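Local coordinates for protein cytochrome P450 reductase (Amycolatopsis methanolica 239, PDB 5OGX) that uses FAD and a [2Fe-2S] cluster to pass electrons from NADH to a cytochrome P450 partner that O-demethylates lignin-derived aromatic compounds such as guaiacol, at residues 33-38 / 194-199; 211-216 / 301-306; 239-244 / 269-274; 309-314 / 329-334. All blocks are in the same frame, centred on the assembly; numbering follows the deposited sequence.

Contact 1 of 4, residues 33-38 / 194-199. With NA (sodium ion), chain D; FES (Fe2/s2 (inorganic) cluster), chain C.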
# COMPACT_ATOMS: atom_id res chain seq x y z
N MET A 33 7.35 -12.52 -3.37
CA MET A 33 7.85 -12.56 -2.00
C MET A 33 7.38 -11.30 -1.31
O MET A 33 7.03 -10.32 -1.97
CB MET A 33 9.37 -12.67 -1.97
CG MET A 33 10.04 -11.55 -2.73
SD MET A 33 11.81 -11.51 -2.35
CE MET A 33 12.24 -13.26 -2.41
N PRO A 34 7.33 -11.30 0.02
CA PRO A 34 6.71 -10.17 0.73
C PRO A 34 7.43 -8.86 0.45
O PRO A 34 8.65 -8.80 0.33
CB PRO A 34 6.83 -10.55 2.21
CG PRO A 34 7.15 -11.99 2.25
CD PRO A 34 7.69 -12.40 0.92
N ASN A 35 6.65 -7.80 0.33
CA ASN A 35 7.15 -6.50 0.05
C ASN A 35 6.11 -5.44 0.40
O ASN A 35 4.99 -5.65 0.17
CB ASN A 35 7.56 -6.40 -1.41
CG ASN A 35 6.41 -6.46 -2.36
OD1 ASN A 35 5.95 -5.47 -2.82
ND2 ASN A 35 6.00 -7.62 -2.67
N SER A 36 6.55 -4.33 0.98
CA SER A 36 5.56 -3.33 1.38
C SER A 36 6.08 -1.90 1.29
O SER A 36 5.47 -1.02 1.90
CB SER A 36 5.11 -3.53 2.85
OG SER A 36 4.13 -4.54 3.01
N CYS A 37 7.20 -1.65 0.59
CA CYS A 37 7.70 -0.28 0.45
C CYS A 37 8.72 -0.14 -0.67
O CYS A 37 8.85 0.95 -1.25
CB CYS A 37 8.29 0.22 1.78
SG CYS A 37 9.98 -0.37 2.13
N ASN A 38 9.47 -1.21 -0.96
CA ASN A 38 10.54 -1.20 -1.98
C ASN A 38 11.55 -0.08 -1.73
O ASN A 38 12.18 0.42 -2.66
CB ASN A 38 9.97 -1.10 -3.40
CG ASN A 38 10.95 -1.60 -4.46
OD1 ASN A 38 11.79 -2.47 -4.20
ND2 ASN A 38 10.87 -1.02 -5.66
N LEU A 194 2.93 -3.20 -6.88
CA LEU A 194 3.75 -3.62 -5.76
C LEU A 194 2.86 -3.73 -4.53
O LEU A 194 1.75 -3.19 -4.50
CB LEU A 194 4.88 -2.61 -5.48
CG LEU A 194 5.90 -2.50 -6.62
CD1 LEU A 194 6.42 -1.07 -6.70
CD2 LEU A 194 7.04 -3.47 -6.38
N GLY A 195 3.36 -4.41 -3.50
CA GLY A 195 2.72 -4.34 -2.20
C GLY A 195 1.89 -5.58 -1.86
O GLY A 195 1.46 -6.34 -2.72
N ASP A 196 1.66 -5.75 -0.55
CA ASP A 196 0.94 -6.88 0.01
C ASP A 196 -0.35 -6.49 0.72
O ASP A 196 -0.96 -7.34 1.38
CB ASP A 196 1.83 -7.62 1.03
CG ASP A 196 2.92 -8.40 0.38
OD1 ASP A 196 2.75 -8.76 -0.81
OD2 ASP A 196 3.93 -8.65 1.08
N PHE A 197 -0.77 -5.23 0.63
CA PHE A 197 -1.92 -4.75 1.38
C PHE A 197 -3.20 -5.03 0.58
O PHE A 197 -3.80 -4.14 -0.02
CB PHE A 197 -1.75 -3.26 1.66
CG PHE A 197 -2.75 -2.67 2.63
CD1 PHE A 197 -2.83 -3.12 3.95
CD2 PHE A 197 -3.52 -1.59 2.25
CE1 PHE A 197 -3.72 -2.53 4.85
CE2 PHE A 197 -4.42 -0.99 3.14
CZ PHE A 197 -4.51 -1.46 4.45
N HIS A 198 -3.61 -6.30 0.57
CA HIS A 198 -4.78 -6.67 -0.23
C HIS A 198 -5.48 -7.86 0.41
O HIS A 198 -4.93 -8.52 1.28
CB HIS A 198 -4.39 -6.97 -1.69
CG HIS A 198 -3.38 -8.06 -1.83
ND1 HIS A 198 -3.71 -9.40 -1.70
CD2 HIS A 198 -2.05 -8.03 -2.09
CE1 HIS A 198 -2.62 -10.14 -1.87
NE2 HIS A 198 -1.60 -9.33 -2.11
N LEU A 199 -6.70 -8.13 -0.07
CA LEU A 199 -7.49 -9.23 0.46
C LEU A 199 -6.85 -10.58 0.13
O LEU A 199 -6.18 -10.73 -0.89
CB LEU A 199 -8.89 -9.20 -0.15
CG LEU A 199 -9.74 -8.01 0.31
CD1 LEU A 199 -10.95 -7.79 -0.60
CD2 LEU A 199 -10.19 -8.25 1.73
NA NA D . 11.02 -10.59 0.19
FE1 FES C . 10.09 -2.76 2.49
FE2 FES C . 12.07 -4.10 1.44
S1 FES C . 12.11 -3.06 3.33
S2 FES C . 10.01 -3.98 0.67
O HOH W 1 3.26 -8.20 -3.94
O HOH W 2 4.73 -7.28 3.25
O HOH W 3 2.25 -3.85 1.52
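Asn35 and Asp196 each use a side chain to bind the other segment's backbone. The backbone N of Asn35 donates to Asp196 OD2 at 2.9 Å, reaching the carboxylate from above its plane, while Asn35 OD1 accepts from Gly195 N at 2.9 Å. With CG held between its own backbone N and carbonyl carbon (chi1 68°), the asparagine also sends ND2 back to Met33 O, nearly in line with that C=O. An asparagine suits the place because one flat group can accept on one side and donate on the other. An alanine here would probably leave Gly195 N without its acceptor and Met33 O without its donor, freeing the loop to shift beside the cluster. The tight part lies here and at Pro34, whose CA is 3.2 Å from Asp196 OD2. Gly195 takes backbone angles that crowd any side chain.

Around Ser36 the join is looser and wetter: one water bridges Ser36 OG and Asp196 OD2, and a second links Ser36 OG to Asp196 N. On the Asn35 amide side a third joins ND2 to Gly195 O. Next in the chain, Cys37 SG binds an iron of the cluster at 2.4 Å. The contact thus joins the cluster-binding loop to the FAD-binding domain, between helix 22-28, which packs on Met33 and Asn35, and strand 135-139, which lies against Leu194.

Contact 2 of 4, residues 211-216 / 301-306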
# COMPACT_ATOMS: atom_id res chain seq x y z
N VAL A 211 -12.78 -3.74 9.76
CA VAL A 211 -12.64 -2.31 10.00
C VAL A 211 -11.44 -1.82 9.20
O VAL A 211 -10.40 -2.48 9.15
CB VAL A 211 -12.50 -1.97 11.49
CG1 VAL A 211 -11.31 -2.73 12.13
CG2 VAL A 211 -12.33 -0.46 11.66
N LEU A 212 -11.63 -0.70 8.50
CA LEU A 212 -10.59 -0.10 7.68
C LEU A 212 -10.40 1.32 8.16
O LEU A 212 -11.37 2.07 8.30
CB LEU A 212 -10.98 -0.12 6.20
CG LEU A 212 -11.18 -1.55 5.69
CD1 LEU A 212 -12.68 -1.81 5.68
CD2 LEU A 212 -10.58 -1.77 4.30
N ILE A 213 -9.15 1.69 8.45
CA ILE A 213 -8.87 3.00 9.02
C ILE A 213 -7.80 3.68 8.19
O ILE A 213 -6.69 3.14 8.04
CB ILE A 213 -8.47 2.91 10.49
CG1 ILE A 213 -9.68 2.36 11.28
CG2 ILE A 213 -8.13 4.30 11.02
CD1 ILE A 213 -9.53 2.38 12.76
N GLY A 214 -8.15 4.82 7.60
CA GLY A 214 -7.26 5.56 6.73
C GLY A 214 -6.91 6.90 7.33
O GLY A 214 -7.81 7.67 7.70
N GLY A 215 -5.62 7.19 7.46
CA GLY A 215 -5.22 8.52 7.87
C GLY A 215 -4.92 9.35 6.64
O GLY A 215 -4.03 9.00 5.87
N GLY A 216 -5.68 10.42 6.43
CA GLY A 216 -5.45 11.26 5.26
C GLY A 216 -5.66 10.48 3.98
O GLY A 216 -6.66 9.77 3.81
N GLY A 301 -8.75 -6.17 10.61
CA GLY A 301 -8.48 -4.74 10.60
C GLY A 301 -7.44 -4.36 9.57
O GLY A 301 -6.44 -5.06 9.38
N TRP A 302 -7.66 -3.22 8.93
CA TRP A 302 -6.84 -2.74 7.83
C TRP A 302 -6.48 -1.29 8.12
O TRP A 302 -7.36 -0.43 8.13
CB TRP A 302 -7.60 -2.85 6.50
CG TRP A 302 -8.06 -4.26 6.26
CD1 TRP A 302 -9.07 -4.95 6.89
CD2 TRP A 302 -7.48 -5.15 5.33
NE1 TRP A 302 -9.15 -6.24 6.39
CE2 TRP A 302 -8.18 -6.38 5.43
CE3 TRP A 302 -6.44 -5.04 4.41
CZ2 TRP A 302 -7.85 -7.48 4.66
CZ3 TRP A 302 -6.10 -6.15 3.65
CH2 TRP A 302 -6.82 -7.35 3.77
N LEU A 303 -5.19 -1.00 8.34
CA LEU A 303 -4.76 0.33 8.73
C LEU A 303 -3.81 0.87 7.67
O LEU A 303 -2.84 0.19 7.30
CB LEU A 303 -4.04 0.33 10.09
CG LEU A 303 -4.86 0.14 11.36
CD1 LEU A 303 -4.04 -0.58 12.40
CD2 LEU A 303 -5.29 1.49 11.91
N CYS A 304 -4.05 2.10 7.21
CA CYS A 304 -3.14 2.68 6.23
C CYS A 304 -2.99 4.18 6.48
O CYS A 304 -3.98 4.88 6.69
CB CYS A 304 -3.65 2.42 4.82
SG CYS A 304 -2.72 3.28 3.55
N GLY A 305 -1.76 4.66 6.45
CA GLY A 305 -1.50 6.06 6.69
C GLY A 305 -0.07 6.25 7.14
O GLY A 305 0.77 5.37 6.96
N PRO A 306 0.22 7.38 7.78
CA PRO A 306 1.57 7.60 8.29
C PRO A 306 1.98 6.48 9.23
O PRO A 306 1.13 5.90 9.94
CB PRO A 306 1.46 8.94 9.03
CG PRO A 306 0.32 9.64 8.33
CD PRO A 306 -0.66 8.53 8.01
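Leu212 and Trp302 lie side by side on one face of the sheet, pointing the same way, with Leu212 CD2 3.9 Å from Trp302 CB. The indole begins anti to its own carbonyl carbon (chi1 -56°), and its edge meets Val211 O near the ring plane, CD1 being 3.6 Å from that oxygen. Leu199 also packs on Trp302 here. On the other face Ile213 and Leu303 run alongside each other in the same sense, Ile213 CB meeting Leu303 CD2 at 3.8 Å. Aliphatic chains suit this face because helix 307-319 covers it, its Phe317 touching both residues.

Gly301 leaves room for Val211 CG1, 3.8 Å from its CA. The backbones are joined in parallel fashion: Trp302 N and Cys304 N donate to Val211 O and Ile213 O, and Ile213 N and Gly215 N to Trp302 O and Cys304 O. Farther on, a side chain on Gly305 would strike the Pro306 ring, and one on Gly215 would press against Pro306 CD. Pro306 is the N-cap of helix 307-319. Adjacent parallel strands of a Rossmann-like sheet, here ending at glycines 214-216 and at Gly305-Pro306, are consistent with the NAD-binding domain of the ferredoxin reductase family.

Contact 3 of 4, residues 239-244 / 269-274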
# COMPACT_ATOMS: atom_id res chain seq x y z
N LEU A 239 -16.59 -1.35 8.17
CA LEU A 239 -16.57 -0.04 8.81
C LEU A 239 -15.33 0.70 8.34
O LEU A 239 -14.20 0.26 8.59
CB LEU A 239 -16.56 -0.16 10.33
CG LEU A 239 -17.65 -0.97 11.03
CD1 LEU A 239 -17.53 -0.75 12.53
CD2 LEU A 239 -19.01 -0.55 10.54
N LEU A 240 -15.53 1.81 7.63
CA LEU A 240 -14.43 2.56 7.04
C LEU A 240 -14.35 3.92 7.72
O LEU A 240 -15.27 4.74 7.59
CB LEU A 240 -14.65 2.70 5.53
CG LEU A 240 -13.70 3.60 4.75
CD1 LEU A 240 -12.24 3.21 4.98
CD2 LEU A 240 -14.07 3.55 3.27
N TYR A 241 -13.27 4.16 8.46
CA TYR A 241 -13.08 5.43 9.17
C TYR A 241 -12.03 6.25 8.44
O TYR A 241 -10.97 5.72 8.10
CB TYR A 241 -12.65 5.21 10.63
CG TYR A 241 -13.65 4.47 11.48
CD1 TYR A 241 -13.74 3.10 11.44
CD2 TYR A 241 -14.51 5.17 12.34
CE1 TYR A 241 -14.65 2.41 12.21
CE2 TYR A 241 -15.44 4.49 13.12
CZ TYR A 241 -15.49 3.11 13.06
OH TYR A 241 -16.39 2.39 13.82
N HIS A 242 -12.31 7.53 8.22
CA HIS A 242 -11.37 8.42 7.55
C HIS A 242 -10.89 9.46 8.55
O HIS A 242 -11.65 10.35 8.94
CB HIS A 242 -12.02 9.08 6.33
CG HIS A 242 -11.05 9.81 5.46
ND1 HIS A 242 -11.43 10.79 4.57
CD2 HIS A 242 -9.70 9.69 5.33
CE1 HIS A 242 -10.37 11.25 3.94
NE2 HIS A 242 -9.30 10.59 4.37
N GLY A 243 -9.62 9.36 8.97
CA GLY A 243 -9.12 10.29 9.97
C GLY A 243 -8.43 11.47 9.32
O GLY A 243 -7.43 11.30 8.62
N VAL A 244 -8.96 12.68 9.54
CA VAL A 244 -8.42 13.89 8.94
C VAL A 244 -8.41 14.99 9.99
O VAL A 244 -8.96 14.85 11.09
CB VAL A 244 -9.24 14.36 7.72
CG1 VAL A 244 -9.19 13.33 6.58
CG2 VAL A 244 -10.67 14.61 8.13
N VAL A 269 -17.23 6.73 8.14
CA VAL A 269 -17.19 7.57 9.33
C VAL A 269 -16.00 8.53 9.27
O VAL A 269 -14.86 8.13 9.58
CB VAL A 269 -17.10 6.73 10.61
CG1 VAL A 269 -17.17 7.61 11.85
CG2 VAL A 269 -18.18 5.65 10.63
N PRO A 270 -16.21 9.78 8.89
CA PRO A 270 -15.16 10.79 9.06
C PRO A 270 -14.88 11.01 10.53
O PRO A 270 -15.77 10.93 11.37
CB PRO A 270 -15.76 12.04 8.41
CG PRO A 270 -16.82 11.53 7.49
CD PRO A 270 -17.38 10.32 8.17
N VAL A 271 -13.60 11.26 10.85
CA VAL A 271 -13.18 11.56 12.22
C VAL A 271 -12.21 12.73 12.15
O VAL A 271 -11.16 12.61 11.51
CB VAL A 271 -12.53 10.35 12.92
CG1 VAL A 271 -12.35 10.65 14.40
CG2 VAL A 271 -13.38 9.08 12.73
N LEU A 272 -12.55 13.84 12.80
CA LEU A 272 -11.78 15.08 12.69
C LEU A 272 -11.01 15.33 13.98
O LEU A 272 -11.60 15.39 15.06
CB LEU A 272 -12.68 16.28 12.40
CG LEU A 272 -13.87 16.14 11.44
CD1 LEU A 272 -14.51 17.51 11.17
CD2 LEU A 272 -13.49 15.48 10.14
N SER A 273 -9.69 15.50 13.86
CA SER A 273 -8.81 15.60 15.02
C SER A 273 -8.56 17.04 15.47
O SER A 273 -8.37 17.27 16.67
CB SER A 273 -7.47 14.93 14.71
OG SER A 273 -6.86 15.54 13.59
N ASP A 274 -8.55 18.01 14.56
CA ASP A 274 -8.13 19.37 14.86
C ASP A 274 -9.24 20.40 14.77
O ASP A 274 -9.32 21.29 15.62
CB ASP A 274 -7.00 19.80 13.91
CG ASP A 274 -5.74 18.95 14.07
OD1 ASP A 274 -5.73 18.00 14.87
OD2 ASP A 274 -4.74 19.25 13.37
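Tyr241 and Val269 pair side by side on one face of two parallel strands. Tyr241 CG stands anti to its carbonyl carbon (chi1 -63°), and with chi2 at 82° the ring brings CD2 to 3.5 Å from Val269 CB. Val271 CG2 touches the same ring at its edge, 4.1 Å from CD2. Beta-branched valines suit these extended positions, and the hydroxyl of this buried tyrosine is hydrogen-bonded to Asp292.

On the other face Val244 keeps CG2 between its backbone N and carbonyl carbon while CG1 is anti to the latter (chi1 -64°). CG2 thereby meets Leu272 CD2 at 3.6 Å, and CG1 lies 3.5 Å above the His242 ring plane, toward its rim.

Five backbone bonds join the strands, the last from Ser273 N to Val244 O at 2.9 Å. Ser273 OG then bonds Asp274 OD1 at 3.0 Å, coming from above the carboxylate plane. An alanine at Ser273 would probably leave Asp274 OD1 without its hydroxyl partner and the aspartate freer to turn. Between the strands the chemistry is mostly apolar, with His242 NE2, like the tyrosine, satisfied outside the pair, by Gly216, so cohesion rests on backbone bonding and close aliphatic and aromatic packing.

Contact 4 of 4, residues 309-314 / 329-334. With FAD (flavin-adenine dinucleotide), chain B.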
# COMPACT_ATOMS: atom_id res chain seq x y z
N MET A 309 0.77 6.43 13.02
CA MET A 309 -0.66 6.17 13.11
C MET A 309 -0.98 4.70 12.93
O MET A 309 -1.80 4.13 13.66
CB MET A 309 -1.40 7.01 12.07
CG MET A 309 -2.90 6.89 12.11
SD MET A 309 -3.57 6.34 10.51
CE MET A 309 -3.19 4.63 10.50
N VAL A 310 -0.33 4.06 11.96
CA VAL A 310 -0.55 2.63 11.75
C VAL A 310 -0.08 1.84 12.96
O VAL A 310 -0.79 0.98 13.48
CB VAL A 310 0.14 2.17 10.46
CG1 VAL A 310 0.02 0.65 10.33
CG2 VAL A 310 -0.49 2.83 9.23
N GLU A 311 1.13 2.13 13.44
CA GLU A 311 1.66 1.34 14.55
C GLU A 311 0.84 1.52 15.81
O GLU A 311 0.56 0.56 16.53
CB GLU A 311 3.14 1.66 14.79
CG GLU A 311 4.04 0.95 13.79
CD GLU A 311 3.84 -0.59 13.72
OE1 GLU A 311 4.65 -1.32 14.33
OE2 GLU A 311 2.91 -1.08 13.04
N ALA A 312 0.41 2.75 16.09
CA ALA A 312 -0.45 2.96 17.25
C ALA A 312 -1.78 2.26 17.07
O ALA A 312 -2.32 1.67 18.03
CB ALA A 312 -0.65 4.46 17.49
N GLY A 313 -2.32 2.30 15.85
CA GLY A 313 -3.59 1.64 15.58
C GLY A 313 -3.52 0.14 15.75
O GLY A 313 -4.43 -0.47 16.30
N VAL A 314 -2.43 -0.49 15.27
CA VAL A 314 -2.26 -1.93 15.45
C VAL A 314 -2.31 -2.29 16.93
O VAL A 314 -2.97 -3.25 17.35
CB VAL A 314 -0.95 -2.41 14.80
CG1 VAL A 314 -0.59 -3.80 15.30
CG2 VAL A 314 -1.07 -2.40 13.29
N ARG A 329 -1.54 -3.98 7.50
CA ARG A 329 -0.98 -2.63 7.63
C ARG A 329 -0.33 -2.19 6.33
O ARG A 329 0.32 -3.00 5.66
CB ARG A 329 0.12 -2.54 8.72
CG ARG A 329 -0.03 -3.47 9.91
CD ARG A 329 1.30 -4.11 10.33
NE ARG A 329 1.13 -4.85 11.58
CZ ARG A 329 0.51 -6.03 11.66
NH1 ARG A 329 0.04 -6.61 10.57
NH2 ARG A 329 0.39 -6.63 12.84
N GLU A 330 -0.47 -0.90 6.01
CA GLU A 330 0.27 -0.26 4.92
C GLU A 330 0.77 1.09 5.44
O GLU A 330 -0.02 2.00 5.70
CB GLU A 330 -0.59 -0.07 3.67
CG GLU A 330 0.19 0.49 2.48
CD GLU A 330 0.89 -0.63 1.71
OE1 GLU A 330 1.66 -1.39 2.33
OE2 GLU A 330 0.64 -0.76 0.49
N LYS A 331 2.08 1.23 5.62
CA LYS A 331 2.60 2.48 6.16
C LYS A 331 3.14 3.38 5.05
O LYS A 331 3.97 2.95 4.24
CB LYS A 331 3.70 2.21 7.19
CG LYS A 331 3.30 1.18 8.22
CD LYS A 331 4.51 0.81 9.06
CE LYS A 331 4.10 0.34 10.43
NZ LYS A 331 5.14 -0.57 10.98
N PHE A 332 2.66 4.63 5.03
CA PHE A 332 3.12 5.65 4.08
C PHE A 332 4.42 6.27 4.62
O PHE A 332 4.49 7.45 4.96
CB PHE A 332 2.05 6.73 3.87
CG PHE A 332 0.85 6.28 3.05
CD1 PHE A 332 0.74 4.99 2.59
CD2 PHE A 332 -0.17 7.19 2.74
CE1 PHE A 332 -0.36 4.58 1.83
CE2 PHE A 332 -1.26 6.80 1.99
CZ PHE A 332 -1.36 5.49 1.53
N THR A 333 5.46 5.46 4.68
CA THR A 333 6.71 5.91 5.27
C THR A 333 7.43 6.88 4.33
O THR A 333 7.64 6.56 3.16
CB THR A 333 7.62 4.73 5.57
OG1 THR A 333 6.95 3.84 6.48
CG2 THR A 333 8.90 5.21 6.20
N PRO A 334 7.82 8.06 4.81
CA PRO A 334 8.56 9.00 3.95
C PRO A 334 9.80 8.35 3.35
O PRO A 334 10.45 7.50 3.96
CB PRO A 334 8.93 10.13 4.91
CG PRO A 334 7.78 10.13 5.90
CD PRO A 334 7.48 8.66 6.11
PA FAD B . 9.57 14.40 0.33
O1A FAD B . 10.40 15.32 -0.53
O2A FAD B . 10.05 12.96 0.34
O5B FAD B . 9.55 14.93 1.89
C5B FAD B . 9.70 16.31 2.15
C4B FAD B . 9.94 16.47 3.68
O4B FAD B . 8.82 16.24 4.32
C3B FAD B . 10.94 15.42 4.18
O3B FAD B . 11.70 15.96 5.16
C2B FAD B . 10.04 14.28 4.71
O2B FAD B . 10.75 13.44 5.73
C1B FAD B . 9.00 14.90 5.21
N9A FAD B . 7.77 14.17 4.99
C8A FAD B . 7.57 13.20 4.09
N7A FAD B . 6.29 12.81 4.19
C5A FAD B . 5.71 13.56 5.14
C6A FAD B . 4.43 13.56 5.63
N6A FAD B . 3.18 12.86 5.41
N1A FAD B . 4.09 14.41 6.59
C2A FAD B . 5.01 15.28 7.09
N3A FAD B . 6.28 15.28 6.61
C4A FAD B . 6.62 14.41 5.63
N1 FAD B . 1.14 9.35 -0.26
C2 FAD B . -0.14 9.83 -0.76
O2 FAD B . -0.40 10.99 -0.74
N3 FAD B . -1.11 8.86 -1.31
C4 FAD B . -0.86 7.46 -1.35
O4 FAD B . -1.67 6.70 -1.78
C4X FAD B . 0.46 6.99 -0.81
N5 FAD B . 0.75 5.59 -0.86
C5X FAD B . 2.04 5.16 -0.32
C6 FAD B . 2.30 3.78 -0.31
C7 FAD B . 3.53 3.38 0.21
C7M FAD B . 3.66 1.86 0.12
C8 FAD B . 4.45 4.31 0.70
C8M FAD B . 5.78 3.77 1.24
C9 FAD B . 4.18 5.67 0.71
C9A FAD B . 2.96 6.08 0.20
N10 FAD B . 2.68 7.53 0.20
C10 FAD B . 1.41 7.95 -0.29
C1' FAD B . 3.68 8.50 0.67
C2' FAD B . 4.31 9.00 -0.70
O2' FAD B . 4.99 7.99 -1.43
C3' FAD B . 5.32 10.16 -0.55
O3' FAD B . 6.22 9.83 0.47
C4' FAD B . 4.61 11.48 -0.20
O4' FAD B . 3.76 11.87 -1.24
C5' FAD B . 5.63 12.62 0.05
O5' FAD B . 6.59 12.61 -0.99
P FAD B . 7.31 14.02 -1.42
O1P FAD B . 8.36 13.70 -2.45
O2P FAD B . 6.28 15.06 -1.82
O3P FAD B . 8.00 14.56 -0.03
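This contact belongs to the last beta-alpha-beta unit of the NAD-binding domain, in which helix 307-319 packs roughly antiparallel on strand 327-331 before the chain runs on to the flavin. Val310 is the centre of the apolar part. Its CG1 lies 3.6 Å from Arg329 CB and 3.9 Å from Lys331 CG, so it sits against the inner methylenes of two long chains whose charged ends lead elsewhere. One turn later Val314 crosses Arg329 at about a right angle, its CG2 3.7 Å from Arg329 CG. Valine suits both helix positions because its compact branched side chain packs directly on these methylenes.

At the rim Glu311 and Lys331 form a salt bridge, OE2 to NZ 3.1 Å. The lysine is extended beyond CG, while the glutamate bends at chi2 (-54°) to meet it. Arg329 NE lies 4.4 Å from the same OE2, too far for a second salt bridge, although its charge would probably favour the ionised carboxylate.

Past Lys331 the chain turns at Phe332, the centre of an inverse gamma turn, whose ring lies against the flavin with N5 of FAD over one face. Pro334 packs on the adenine, CB 3.5 Å from FAD C8A. Strand 300-305 runs beside strand 327-331 and bonds to Glu330 and Phe332, and its Leu303 also packs on Val314. The helix covers one face of the sheet at its outermost strand; Glu330 leaves that strand on the side away from the helix, and its side chain touches Ser36 and Phe197.

Contacts 2 and 3 are buried strand pairs of one parallel sheet, bonded through the backbone and packed with mainly apolar side chains; contact 3 is nested within the chain loop that contact 2 closes, and strand 210-215 lies next to strand 238-244. Contact 4 adjoins contact 2, whose strand 300-305 pairs with strand 327-331 and leads into helix 307-319. It is only partly buried: its helix meets the edge strand through side chains and a salt bridge. Contact 1 is buried yet polar, relying on side-chain-to-backbone bonds and water where domains meet near the cluster. Its Phe197 packs on Trp302 and Leu303 of contact 2 and on Glu330 of contact 4, while contact 3 stays clear of it.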